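Local structure of glycosyl transferase family 8 (Streptococcus pneumoniae, 5GVV) at residues K25-C28 with H33-I36; R52-E57 with M253-I258. The protein transfers galactose from UDP-galactose to the terminal glucose of already glycosylated serine-rich repeat protein PsrP, as a manganese-containing GT-A glycosyltransferase. One frame throughout, in Å; residues are numbered along the deposited sequence.

Interaction 1: residues K25-C28 with H33-I36; sequences KSLC and HLKI
Leu-27 of helix 17-30 and Leu-34 of strand 34-40 make the tightest touch here, with Leu-27 CG 3.6 Å from Leu-34 CD1. The two leucines cross at a slant, the branch point of Leu-27 against a methyl of Leu-34, and Leu-27 CD2 adds to the grip at 4.0 Å from the same Leu-34 CD1. In Leu-27 the first torsion places CG opposite the backbone N (chi1 175°), and this carries the isobutyl group off the helix onto the strand. From there CD2 also reaches Ile-36, meeting its CD1 tip to tip at 4.1 Å.

Cys-28 joins through its sulfur. SG comes near two methyls, Ile-36 CD1 at 4.1 Å and Leu-34 CD1 at 4.2 Å. Ile-36 puts its CG1 arm opposite its own carbonyl carbon, with CD1 at the end of an extended chain, and one methyl thereby serves both helix residues. No hydrogen bond crosses; all four residues are buried and the contact is apolar.

This is the return half of a right-handed beta-alpha-beta crossover, 6-11 to 17-30 to 34-40, in the Rossmann-like half of the GT-A domain. Phe-10 of strand 6-11 packs on both Leu-27 and Ile-36, while Leu-55 of helix 45-57 touches Cys-28 and Ile-36.

Interaction 2: residues R52-E57 with M253-I258; sequences RIYLQE and MDWSVI
Tyr-54 of helix 45-57 lies against Trp-255 at the start of helix 255-263, an aromatic helix-helix contact in this GT-A-family enzyme, between helices far apart in sequence. The rings are tilted by 32° with centroids 4.6 Å apart, counting the five-membered ring of the indole, so the pairing is oblique. Tyr-54 brings the CD2-CE2 side of its ring over one indole face: CD2 sits 3.4 Å from Trp-255 CD2, towards the rim of that face. The opposite face carries Ile-258 CD1 from the next turn of Trp-255's own helix, leaving the indole between a phenol and a methyl.

The apolar packing continues down the tryptophan's stem, where Tyr-54 CE2 approaches Trp-255 CB to 3.5 Å. Both side chains direct CG opposite the carbonyl carbon; in Trp-255, chi1 of -87° lays the indole where one face meets Tyr-54.

Polar bonds lie around this pair, with none across it. Glu-21 OE2 accepts from Trp-255 NE1 and so helps fix the rotation of the indole. Asp-254, at the N-cap position, turns its carboxylate to the second subunit, where OD2 accepts from Ser-256 N and OD1 accepts a hydrogen bond from Trp-255 N of that chain, the reciprocal bond being weak; Tyr-54 also packs on Leu-252 of the second subunit. The closest approach between the two segments is Tyr-54 CE2 to Trp-255 CG, 3.3 Å.

Helix 17-30 is one partner of interaction 1 and also packs on helix 255-263 of interaction 2; the two centres are about 9 Å apart. Interaction 1 is fully buried and aliphatic, holding a helix to the strand that follows it. Interaction 2 is only partly buried and aromatic, joining elements nearly 200 residues apart beside the subunit interface. Lys-25 ties them together: its NZ probably hydrogen-bonds Met-253 O at 2.7 Å, and its CG packs 3.4 Å from Trp-255 CZ2. A second link is packing of Leu-55 CD1 on Leu-34 O, 3.6 Å apart. Packing thus runs from the central sheet through helices 17-30 and 45-57 to helix 255-263.

Interaction 1: residues K25-C28 with H33-I36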
ATOM      1  N   LYS A  25       7.496  -1.355 -10.603  1.00 10.40           N
ATOM      2  CA  LYS A  25       8.887  -1.242 -10.155  1.00 10.39           C
ATOM      3  C   LYS A  25       9.780  -2.305 -10.792  1.00 10.22           C
ATOM      4  O   LYS A  25      10.886  -2.001 -11.246  1.00 10.17           O
ATOM      5  CB  LYS A  25       8.984  -1.320  -8.628  1.00  9.94           C
ATOM      6  CG  LYS A  25       8.742   0.014  -7.938  1.00 13.54           C
ATOM      7  CD  LYS A  25       9.251   0.034  -6.498  1.00 14.18           C
ATOM      8  CE  LYS A  25       8.343  -0.724  -5.554  1.00 16.78           C
ATOM      9  NZ  LYS A  25       8.572  -0.332  -4.121  1.00 11.30           N
ATOM     10  N   SER A  26       9.304  -3.546 -10.831  1.00  8.55           N
ATOM     11  CA  SER A  26      10.097  -4.634 -11.406  1.00 12.38           C
ATOM     12  C   SER A  26      10.308  -4.409 -12.904  1.00 11.39           C
ATOM     13  O   SER A  26      11.404  -4.639 -13.420  1.00 14.59           O
ATOM     14  CB  SER A  26       9.448  -5.995 -11.132  1.00  9.86           C
ATOM     15  OG  SER A  26       8.206  -6.146 -11.798  1.00 12.03           O
ATOM     16  N   LEU A  27       9.269  -3.936 -13.588  1.00 10.96           N
ATOM     17  CA  LEU A  27       9.350  -3.598 -15.013  1.00 13.69           C
ATOM     18  C   LEU A  27      10.371  -2.486 -15.284  1.00 13.44           C
ATOM     19  O   LEU A  27      11.211  -2.607 -16.188  1.00 14.62           O
ATOM     20  CB  LEU A  27       7.966  -3.190 -15.539  1.00 11.96           C
ATOM     21  CG  LEU A  27       7.835  -2.685 -16.980  1.00 10.48           C
ATOM     22  CD1 LEU A  27       8.215  -3.761 -17.981  1.00 11.39           C
ATOM     23  CD2 LEU A  27       6.433  -2.189 -17.254  1.00  9.03           C
ATOM     24  N   CYS A  28      10.304  -1.414 -14.497  1.00 12.17           N
ATOM     25  CA  CYS A  28      11.165  -0.247 -14.700  1.00 12.91           C
ATOM     26  C   CYS A  28      12.599  -0.519 -14.265  1.00 12.86           C
ATOM     27  O   CYS A  28      13.537   0.106 -14.761  1.00 12.16           O
ATOM     28  CB  CYS A  28      10.615   0.963 -13.936  1.00 12.03           C
ATOM     29  SG  CYS A  28       9.025   1.555 -14.541  1.00 15.70           S
ATOM     30  N   HIS A  33      12.616   3.682 -21.031  1.00 19.32           N
ATOM     31  CA  HIS A  33      11.821   4.219 -22.137  1.00 16.11           C
ATOM     32  C   HIS A  33      10.454   3.560 -22.266  1.00 17.67           C
ATOM     33  O   HIS A  33      10.096   3.044 -23.331  1.00 17.22           O
ATOM     34  CB  HIS A  33      12.588   4.102 -23.456  1.00 20.64           C
ATOM     35  CG  HIS A  33      13.885   4.851 -23.467  1.00 20.91           C
ATOM     36  ND1 HIS A  33      15.035   4.356 -22.892  1.00 21.05           N
ATOM     37  CD2 HIS A  33      14.212   6.060 -23.984  1.00 22.86           C
ATOM     38  CE1 HIS A  33      16.015   5.226 -23.054  1.00 23.06           C
ATOM     39  NE2 HIS A  33      15.541   6.271 -23.709  1.00 21.20           N
ATOM     40  N   LEU A  34       9.687   3.585 -21.182  1.00 12.32           N
ATOM     41  CA  LEU A  34       8.382   2.936 -21.181  1.00 15.47           C
ATOM     42  C   LEU A  34       7.241   3.948 -21.119  1.00 17.31           C
ATOM     43  O   LEU A  34       7.211   4.814 -20.238  1.00 15.95           O
ATOM     44  CB  LEU A  34       8.283   1.966 -20.004  1.00 14.13           C
ATOM     45  CG  LEU A  34       9.439   0.984 -19.838  1.00 14.01           C
ATOM     46  CD1 LEU A  34       9.319   0.273 -18.509  1.00 16.44           C
ATOM     47  CD2 LEU A  34       9.460  -0.027 -20.967  1.00 14.48           C
ATOM     48  N   LYS A  35       6.311   3.844 -22.060  1.00 16.91           N
ATOM     49  CA  LYS A  35       5.080   4.610 -21.970  1.00 17.24           C
ATOM     50  C   LYS A  35       4.048   3.703 -21.324  1.00 14.95           C
ATOM     51  O   LYS A  35       3.511   2.793 -21.966  1.00 14.52           O
ATOM     52  CB  LYS A  35       4.615   5.067 -23.351  1.00 17.80           C
ATOM     53  CG  LYS A  35       3.388   5.965 -23.319  1.00 19.95           C
ATOM     54  CD  LYS A  35       3.083   6.488 -24.708  1.00 19.87           C
ATOM     55  CE  LYS A  35       1.847   7.370 -24.725  1.00 23.57           C
ATOM     56  NZ  LYS A  35       1.519   7.743 -26.132  1.00 23.36           N
ATOM     57  N   ILE A  36       3.798   3.935 -20.040  1.00 15.82           N
ATOM     58  CA  ILE A  36       2.914   3.075 -19.265  1.00 14.48           C
ATOM     59  C   ILE A  36       1.514   3.668 -19.120  1.00 14.74           C
ATOM     60  O   ILE A  36       1.347   4.777 -18.607  1.00 15.93           O
ATOM     61  CB  ILE A  36       3.498   2.804 -17.863  1.00 14.71           C
ATOM     62  CG1 ILE A  36       4.804   2.007 -17.976  1.00 14.49           C
ATOM     63  CG2 ILE A  36       2.497   2.048 -17.004  1.00 13.94           C
ATOM     64  CD1 ILE A  36       5.510   1.793 -16.658  1.00 15.69           C
TER

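Interaction 2: residues R52-E57 with M253-I258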
ATOM      1  N   ARG A  52       4.915   9.458 -12.258  1.00 11.48           N
ATOM      2  CA  ARG A  52       5.052   9.969 -13.624  1.00 12.79           C
ATOM      3  C   ARG A  52       6.413  10.626 -13.820  1.00 11.66           C
ATOM      4  O   ARG A  52       7.039  10.464 -14.861  1.00 13.08           O
ATOM      5  CB  ARG A  52       3.936  10.967 -13.956  1.00 13.36           C
ATOM      6  CG  ARG A  52       4.079  11.630 -15.323  1.00 15.19           C
ATOM      7  CD  ARG A  52       2.889  12.520 -15.646  1.00 16.00           C
ATOM      8  NE  ARG A  52       1.655  11.746 -15.718  1.00 15.00           N
ATOM      9  CZ  ARG A  52       0.599  11.948 -14.935  1.00 18.82           C
ATOM     10  NH1 ARG A  52       0.611  12.917 -14.024  1.00 17.18           N
ATOM     11  NH2 ARG A  52      -0.479  11.186 -15.069  1.00 18.03           N
ATOM     12  N   ILE A  53       6.869  11.358 -12.806  1.00 11.67           N
ATOM     13  CA  ILE A  53       8.204  11.951 -12.828  1.00 14.11           C
ATOM     14  C   ILE A  53       9.292  10.886 -12.958  1.00 13.00           C
ATOM     15  O   ILE A  53      10.256  11.062 -13.710  1.00 14.89           O
ATOM     16  CB  ILE A  53       8.469  12.780 -11.559  1.00 14.75           C
ATOM     17  CG1 ILE A  53       7.552  14.005 -11.521  1.00 15.28           C
ATOM     18  CG2 ILE A  53       9.933  13.208 -11.485  1.00 17.08           C
ATOM     19  CD1 ILE A  53       7.694  14.852 -10.265  1.00 19.12           C
ATOM     20  N   TYR A  54       9.143   9.789 -12.219  1.00 12.67           N
ATOM     21  CA  TYR A  54      10.109   8.694 -12.296  1.00 12.95           C
ATOM     22  C   TYR A  54      10.181   8.156 -13.719  1.00 11.70           C
ATOM     23  O   TYR A  54      11.270   7.971 -14.271  1.00 13.28           O
ATOM     24  CB  TYR A  54       9.721   7.556 -11.348  1.00 12.91           C
ATOM     25  CG  TYR A  54       9.732   7.929  -9.885  1.00 12.32           C
ATOM     26  CD1 TYR A  54      10.483   9.007  -9.424  1.00 16.70           C
ATOM     27  CD2 TYR A  54       8.993   7.202  -8.963  1.00 13.43           C
ATOM     28  CE1 TYR A  54      10.491   9.349  -8.081  1.00 13.78           C
ATOM     29  CE2 TYR A  54       8.989   7.544  -7.620  1.00 12.56           C
ATOM     30  CZ  TYR A  54       9.741   8.614  -7.188  1.00 15.32           C
ATOM     31  OH  TYR A  54       9.744   8.950  -5.847  1.00 17.61           O
ATOM     32  N   LEU A  55       9.016   7.890 -14.301  1.00 13.24           N
ATOM     33  CA  LEU A  55       8.946   7.311 -15.637  1.00 12.64           C
ATOM     34  C   LEU A  55       9.587   8.233 -16.668  1.00 14.86           C
ATOM     35  O   LEU A  55      10.317   7.772 -17.546  1.00 13.34           O
ATOM     36  CB  LEU A  55       7.495   7.011 -16.024  1.00 13.52           C
ATOM     37  CG  LEU A  55       7.016   5.574 -15.816  1.00 14.47           C
ATOM     38  CD1 LEU A  55       7.819   4.624 -16.682  1.00 13.00           C
ATOM     39  CD2 LEU A  55       7.135   5.175 -14.356  1.00 14.29           C
ATOM     40  N   GLN A  56       9.323   9.532 -16.551  1.00 12.70           N
ATOM     41  CA  GLN A  56       9.889  10.513 -17.473  1.00 13.49           C
ATOM     42  C   GLN A  56      11.409  10.612 -17.352  1.00 13.50           C
ATOM     43  O   GLN A  56      12.115  10.769 -18.353  1.00 13.48           O
ATOM     44  CB  GLN A  56       9.242  11.885 -17.246  1.00 15.32           C
ATOM     45  CG  GLN A  56       7.751  11.922 -17.600  1.00 16.20           C
ATOM     46  CD  GLN A  56       7.111  13.257 -17.306  1.00 18.84           C
ATOM     47  OE1 GLN A  56       7.710  14.114 -16.656  1.00 20.98           O
ATOM     48  NE2 GLN A  56       5.885  13.446 -17.780  1.00 17.29           N
ATOM     49  N   GLU A  57      11.911  10.523 -16.126  1.00 12.67           N
ATOM     50  CA  GLU A  57      13.347  10.589 -15.892  1.00 12.47           C
ATOM     51  C   GLU A  57      14.058   9.386 -16.507  1.00 13.41           C
ATOM     52  O   GLU A  57      15.255   9.449 -16.803  1.00 16.41           O
ATOM     53  CB  GLU A  57      13.639  10.709 -14.389  1.00 15.24           C
ATOM     54  CG  GLU A  57      13.257  12.072 -13.817  1.00 15.37           C
ATOM     55  CD  GLU A  57      13.458  12.189 -12.317  1.00 19.54           C
ATOM     56  OE1 GLU A  57      13.542  11.153 -11.627  1.00 20.24           O
ATOM     57  OE2 GLU A  57      13.521  13.336 -11.825  1.00 28.16           O
HETATM   58  N   MSE A 253      11.766  -2.446  -2.586  1.00 14.65           N
HETATM   59  CA  MSE A 253      12.779  -1.678  -3.301  1.00 14.23           C
HETATM   60  C   MSE A 253      12.336  -0.223  -3.419  1.00 17.20           C
HETATM   61  O   MSE A 253      11.220   0.058  -3.870  1.00 15.56           O
HETATM   62  CB  MSE A 253      13.011  -2.296  -4.683  1.00 14.62           C
HETATM   63  CG  MSE A 253      14.132  -1.668  -5.491  1.00 15.89           C
HETATM   64 SE   MSE A 253      14.441  -2.644  -7.152  0.55 15.71          SE
HETATM   65  CE  MSE A 253      15.367  -4.185  -6.412  1.00 17.40           C
ATOM     66  N   ASP A 254      13.189   0.701  -2.976  1.00 17.16           N
ATOM     67  CA  ASP A 254      12.910   2.128  -3.146  1.00 15.85           C
ATOM     68  C   ASP A 254      12.977   2.481  -4.626  1.00 16.68           C
ATOM     69  O   ASP A 254      13.722   1.857  -5.378  1.00 16.94           O
ATOM     70  CB  ASP A 254      13.936   2.974  -2.386  1.00 18.46           C
ATOM     71  CG  ASP A 254      13.666   3.041  -0.892  1.00 19.94           C
ATOM     72  OD1 ASP A 254      12.490   2.975  -0.476  1.00 21.96           O
ATOM     73  OD2 ASP A 254      14.640   3.182  -0.127  1.00 21.16           O
ATOM     74  N   TRP A 255      12.208   3.479  -5.049  1.00 14.62           N
ATOM     75  CA  TRP A 255      12.282   3.948  -6.425  1.00 14.00           C
ATOM     76  C   TRP A 255      13.654   4.560  -6.690  1.00 16.76           C
ATOM     77  O   TRP A 255      14.152   4.537  -7.821  1.00 14.51           O
ATOM     78  CB  TRP A 255      11.189   4.981  -6.682  1.00 15.83           C
ATOM     79  CG  TRP A 255       9.883   4.375  -7.110  1.00 12.63           C
ATOM     80  CD1 TRP A 255       8.757   4.208  -6.351  1.00 11.05           C
ATOM     81  CD2 TRP A 255       9.577   3.854  -8.407  1.00  9.89           C
ATOM     82  NE1 TRP A 255       7.768   3.611  -7.106  1.00 12.99           N
ATOM     83  CE2 TRP A 255       8.247   3.388  -8.373  1.00 10.47           C
ATOM     84  CE3 TRP A 255      10.299   3.742  -9.600  1.00 12.22           C
ATOM     85  CZ2 TRP A 255       7.624   2.815  -9.490  1.00 11.82           C
ATOM     86  CZ3 TRP A 255       9.682   3.175 -10.707  1.00 16.33           C
ATOM     87  CH2 TRP A 255       8.358   2.715 -10.643  1.00 12.43           C
ATOM     88  N   SER A 256      14.262   5.098  -5.635  1.00 13.96           N
ATOM     89  CA  SER A 256      15.591   5.693  -5.722  1.00 17.17           C
ATOM     90  C   SER A 256      16.643   4.682  -6.185  1.00 19.60           C
ATOM     91  O   SER A 256      17.540   5.032  -6.960  1.00 16.68           O
ATOM     92  CB  SER A 256      15.987   6.297  -4.378  1.00 19.99           C
ATOM     93  OG  SER A 256      15.998   5.305  -3.367  1.00 17.18           O
ATOM     94  N   VAL A 257      16.534   3.436  -5.719  1.00 17.19           N
ATOM     95  CA  VAL A 257      17.417   2.366  -6.188  1.00 18.78           C
ATOM     96  C   VAL A 257      17.277   2.178  -7.696  1.00 17.70           C
ATOM     97  O   VAL A 257      18.270   2.043  -8.421  1.00 18.48           O
ATOM     98  CB  VAL A 257      17.110   1.021  -5.498  1.00 20.21           C
ATOM     99  CG1 VAL A 257      17.875  -0.121  -6.178  1.00 20.11           C
ATOM    100  CG2 VAL A 257      17.449   1.084  -4.026  1.00 23.40           C
ATOM    101  N   ILE A 258      16.033   2.164  -8.164  1.00 17.64           N
ATOM    102  CA  ILE A 258      15.746   1.943  -9.577  1.00 16.99           C
ATOM    103  C   ILE A 258      16.287   3.088 -10.430  1.00 17.60           C
ATOM    104  O   ILE A 258      16.938   2.860 -11.451  1.00 15.00           O
ATOM    105  CB  ILE A 258      14.234   1.775  -9.817  1.00 15.83           C
ATOM    106  CG1 ILE A 258      13.707   0.573  -9.025  1.00 18.67           C
ATOM    107  CG2 ILE A 258      13.921   1.641 -11.315  1.00 17.03           C
ATOM    108  CD1 ILE A 258      12.193   0.460  -8.998  1.00 17.64           C
TER